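Local atomic coordinates of antigen 43 (Escherichia coli, PDB entry 4KH3), a protein that mediates bacterial self-association, acting as an autotransporter adhesin whose alpha domain drives cell clumping and probably contributes to biofilm formation. Residues 382-388 with 399-405. Numbering follows the deposited sequence.
Sequences TATDTTV and TLAGTTT
Thr-382 and Thr-399 lie side by side on neighbouring parallel strands, their side chains pointing the same way, with Thr-382 OG1 3.7 Å from Thr-399 CB. Each hydroxyl sits beside its own backbone N (chi1 -69° and -61°), with the methyl anti to that N. Ala-383 uses both backbone polar groups across the pair: its N donates to Thr-399 O, and its O accepts from Ala-401 N. Its methyl turns to the other face with Leu-400, whose CD2 approaches Ala-383 CB at 4.4 Å, and Phe-393 of strand 392-395 packs against both. Thr-384 returns to the face of Thr-382, its OG1 3.7 Å from Ala-401 CB.

At Asp-385 the ladder breaks. Its N still bonds to Ala-401 O, but the carboxylate takes over the next step: OD1 receives Thr-403 N at 2.8 Å, in a nearly straight bond (172° at the hydrogen) that meets OD1 close to its C-O axis. A water, placed rather close, also donates to OD1. Gly-402, at positive phi, passes with its CA 3.4 Å from Asp-385 OD1, and its N is held by Asp-422. A second water accepts from Thr-386 N and hydrogen-bonds to Thr-404 OG1.

Beyond the turn the register has slipped by one residue. Thr-386 O accepts from Thr-405 N, and Val-388 N reaches Thr-405 O at 2.7 Å. Thr-387 and Thr-405 again stand side by side, and a third water joins both hydroxyls. Ala-383, Leu-400 and Val-388 pack inside with Phe-393, alongside the buried Thr-386 and Thr-404. With strand 363-370 on one side and strands 417-420 and 423-426 on the other, these are successive rungs of a right-handed parallel beta-helix with a threonine-rich outer face, consistent with the probable stalk of autotransporter adhesins.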
ATOM      1  N   THR A 382      19.221 -11.616 -27.323  1.00 26.84           N
ATOM      2  CA  THR A 382      18.327 -12.148 -28.333  1.00 33.18           C
ATOM      3  C   THR A 382      17.003 -12.614 -27.718  1.00 35.17           C
ATOM      4  O   THR A 382      16.989 -13.332 -26.725  1.00 40.29           O
ATOM      5  CB  THR A 382      18.998 -13.323 -29.078  1.00 38.25           C
ATOM      6  OG1 THR A 382      20.071 -12.823 -29.883  1.00 42.71           O
ATOM      7  CG2 THR A 382      17.994 -14.076 -29.959  1.00 25.08           C
ATOM      8  N   ALA A 383      15.893 -12.195 -28.312  1.00 31.57           N
ATOM      9  CA  ALA A 383      14.586 -12.689 -27.910  1.00 32.26           C
ATOM     10  C   ALA A 383      13.970 -13.456 -29.069  1.00 30.84           C
ATOM     11  O   ALA A 383      13.815 -12.917 -30.165  1.00 36.87           O
ATOM     12  CB  ALA A 383      13.685 -11.538 -27.485  1.00 27.05           C
ATOM     13  N   THR A 384      13.609 -14.708 -28.815  1.00 30.16           N
ATOM     14  CA  THR A 384      13.163 -15.614 -29.861  1.00 24.54           C
ATOM     15  C   THR A 384      11.734 -16.056 -29.635  1.00 27.59           C
ATOM     16  O   THR A 384      11.387 -16.510 -28.550  1.00 34.72           O
ATOM     17  CB  THR A 384      14.060 -16.879 -29.898  1.00 31.15           C
ATOM     18  OG1 THR A 384      15.414 -16.489 -30.146  1.00 33.75           O
ATOM     19  CG2 THR A 384      13.609 -17.847 -30.988  1.00 21.04           C
ATOM     20  N   ASP A 385      10.910 -15.928 -30.672  1.00 36.05           N
ATOM     21  CA  ASP A 385       9.524 -16.387 -30.637  1.00 28.16           C
ATOM     22  C   ASP A 385       8.673 -15.672 -29.587  1.00 32.72           C
ATOM     23  O   ASP A 385       7.734 -16.257 -29.031  1.00 26.39           O
ATOM     24  CB  ASP A 385       9.453 -17.907 -30.449  1.00 28.91           C
ATOM     25  CG  ASP A 385       9.897 -18.667 -31.685  1.00 37.83           C
ATOM     26  OD1 ASP A 385       9.648 -18.181 -32.805  1.00 47.41           O
ATOM     27  OD2 ASP A 385      10.499 -19.750 -31.545  1.00 47.27           O
ATOM     28  N   THR A 386       8.997 -14.408 -29.322  1.00 26.42           N
ATOM     29  CA  THR A 386       8.171 -13.598 -28.437  1.00 26.83           C
ATOM     30  C   THR A 386       6.783 -13.357 -29.033  1.00 36.80           C
ATOM     31  O   THR A 386       6.649 -13.023 -30.217  1.00 31.98           O
ATOM     32  CB  THR A 386       8.787 -12.232 -28.199  1.00 29.94           C
ATOM     33  OG1 THR A 386      10.188 -12.369 -27.930  1.00 26.91           O
ATOM     34  CG2 THR A 386       8.088 -11.546 -27.038  1.00 31.52           C
ATOM     35  N   THR A 387       5.755 -13.547 -28.212  1.00 29.35           N
ATOM     36  CA  THR A 387       4.425 -13.061 -28.537  1.00 29.02           C
ATOM     37  C   THR A 387       4.093 -11.922 -27.577  1.00 37.40           C
ATOM     38  O   THR A 387       4.071 -12.114 -26.354  1.00 26.47           O
ATOM     39  CB  THR A 387       3.350 -14.153 -28.399  1.00 29.45           C
ATOM     40  OG1 THR A 387       3.607 -15.204 -29.331  1.00 39.93           O
ATOM     41  CG2 THR A 387       1.987 -13.573 -28.694  1.00 32.74           C
ATOM     42  N   VAL A 388       3.871 -10.732 -28.130  1.00 29.27           N
ATOM     43  CA  VAL A 388       3.379  -9.608 -27.346  1.00 26.38           C
ATOM     44  C   VAL A 388       1.906  -9.443 -27.660  1.00 30.46           C
ATOM     45  O   VAL A 388       1.536  -9.171 -28.802  1.00 32.03           O
ATOM     46  CB  VAL A 388       4.108  -8.305 -27.697  1.00 29.28           C
ATOM     47  CG1 VAL A 388       3.696  -7.202 -26.746  1.00 27.50           C
ATOM     48  CG2 VAL A 388       5.592  -8.511 -27.638  1.00 29.36           C
ATOM     49  N   THR A 399      18.607  -8.556 -30.763  1.00 34.43           N
ATOM     50  CA  THR A 399      18.059  -9.224 -31.935  1.00 30.54           C
ATOM     51  C   THR A 399      16.730  -9.880 -31.635  1.00 35.65           C
ATOM     52  O   THR A 399      16.584 -10.555 -30.616  1.00 38.26           O
ATOM     53  CB  THR A 399      19.014 -10.331 -32.450  1.00 32.59           C
ATOM     54  OG1 THR A 399      20.269  -9.756 -32.834  1.00 40.02           O
ATOM     55  CG2 THR A 399      18.400 -11.078 -33.634  1.00 24.07           C
ATOM     56  N   LEU A 400      15.771  -9.689 -32.537  1.00 31.41           N
ATOM     57  CA  LEU A 400      14.516 -10.417 -32.502  1.00 32.32           C
ATOM     58  C   LEU A 400      14.669 -11.599 -33.436  1.00 30.72           C
ATOM     59  O   LEU A 400      15.189 -11.450 -34.539  1.00 39.19           O
ATOM     60  CB  LEU A 400      13.367  -9.523 -32.976  1.00 30.83           C
ATOM     61  CG  LEU A 400      13.190  -8.258 -32.145  1.00 38.24           C
ATOM     62  CD1 LEU A 400      12.165  -7.316 -32.772  1.00 25.63           C
ATOM     63  CD2 LEU A 400      12.816  -8.626 -30.707  1.00 29.99           C
ATOM     64  N   ALA A 401      14.217 -12.770 -33.006  1.00 25.75           N
ATOM     65  CA  ALA A 401      14.416 -13.976 -33.793  1.00 27.22           C
ATOM     66  C   ALA A 401      13.202 -14.892 -33.732  1.00 35.11           C
ATOM     67  O   ALA A 401      12.309 -14.702 -32.902  1.00 36.93           O
ATOM     68  CB  ALA A 401      15.659 -14.698 -33.332  1.00 25.93           C
ATOM     69  N   GLY A 402      13.170 -15.889 -34.612  1.00 34.02           N
ATOM     70  CA  GLY A 402      11.993 -16.734 -34.745  1.00 33.91           C
ATOM     71  C   GLY A 402      10.816 -15.908 -35.234  1.00 40.86           C
ATOM     72  O   GLY A 402      10.948 -15.066 -36.125  1.00 39.67           O
ATOM     73  N   THR A 403       9.655 -16.135 -34.644  1.00 42.57           N
ATOM     74  CA  THR A 403       8.478 -15.367 -35.014  1.00 38.09           C
ATOM     75  C   THR A 403       8.094 -14.422 -33.879  1.00 35.72           C
ATOM     76  O   THR A 403       7.582 -14.852 -32.846  1.00 35.33           O
ATOM     77  CB  THR A 403       7.291 -16.287 -35.353  1.00 47.47           C
ATOM     78  OG1 THR A 403       7.652 -17.171 -36.421  1.00 42.74           O
ATOM     79  CG2 THR A 403       6.100 -15.465 -35.776  1.00 41.17           C
ATOM     80  N   THR A 404       8.372 -13.138 -34.076  1.00 37.12           N
ATOM     81  CA  THR A 404       7.991 -12.095 -33.133  1.00 31.20           C
ATOM     82  C   THR A 404       6.587 -11.574 -33.473  1.00 36.31           C
ATOM     83  O   THR A 404       6.371 -10.972 -34.522  1.00 32.51           O
ATOM     84  CB  THR A 404       8.994 -10.937 -33.166  1.00 30.22           C
ATOM     85  OG1 THR A 404      10.292 -11.421 -32.799  1.00 38.69           O
ATOM     86  CG2 THR A 404       8.579  -9.838 -32.206  1.00 31.59           C
ATOM     87  N   THR A 405       5.641 -11.815 -32.575  1.00 30.88           N
ATOM     88  CA  THR A 405       4.242 -11.514 -32.825  1.00 26.72           C
ATOM     89  C   THR A 405       3.749 -10.308 -32.026  1.00 31.65           C
ATOM     90  O   THR A 405       3.950 -10.228 -30.810  1.00 32.29           O
ATOM     91  CB  THR A 405       3.382 -12.728 -32.499  1.00 34.29           C
ATOM     92  OG1 THR A 405       3.837 -13.846 -33.274  1.00 33.58           O
ATOM     93  CG2 THR A 405       1.919 -12.445 -32.800  1.00 28.98           C
TER
HETATM   94  O   HOH W   1      10.970 -12.726 -30.498  1.00 30.24           O
HETATM   95  O   HOH W   2       9.512 -19.437 -34.992  1.00 46.50           O
HETATM   96  O   HOH W   3       5.498 -15.412 -31.746  1.00 33.66           O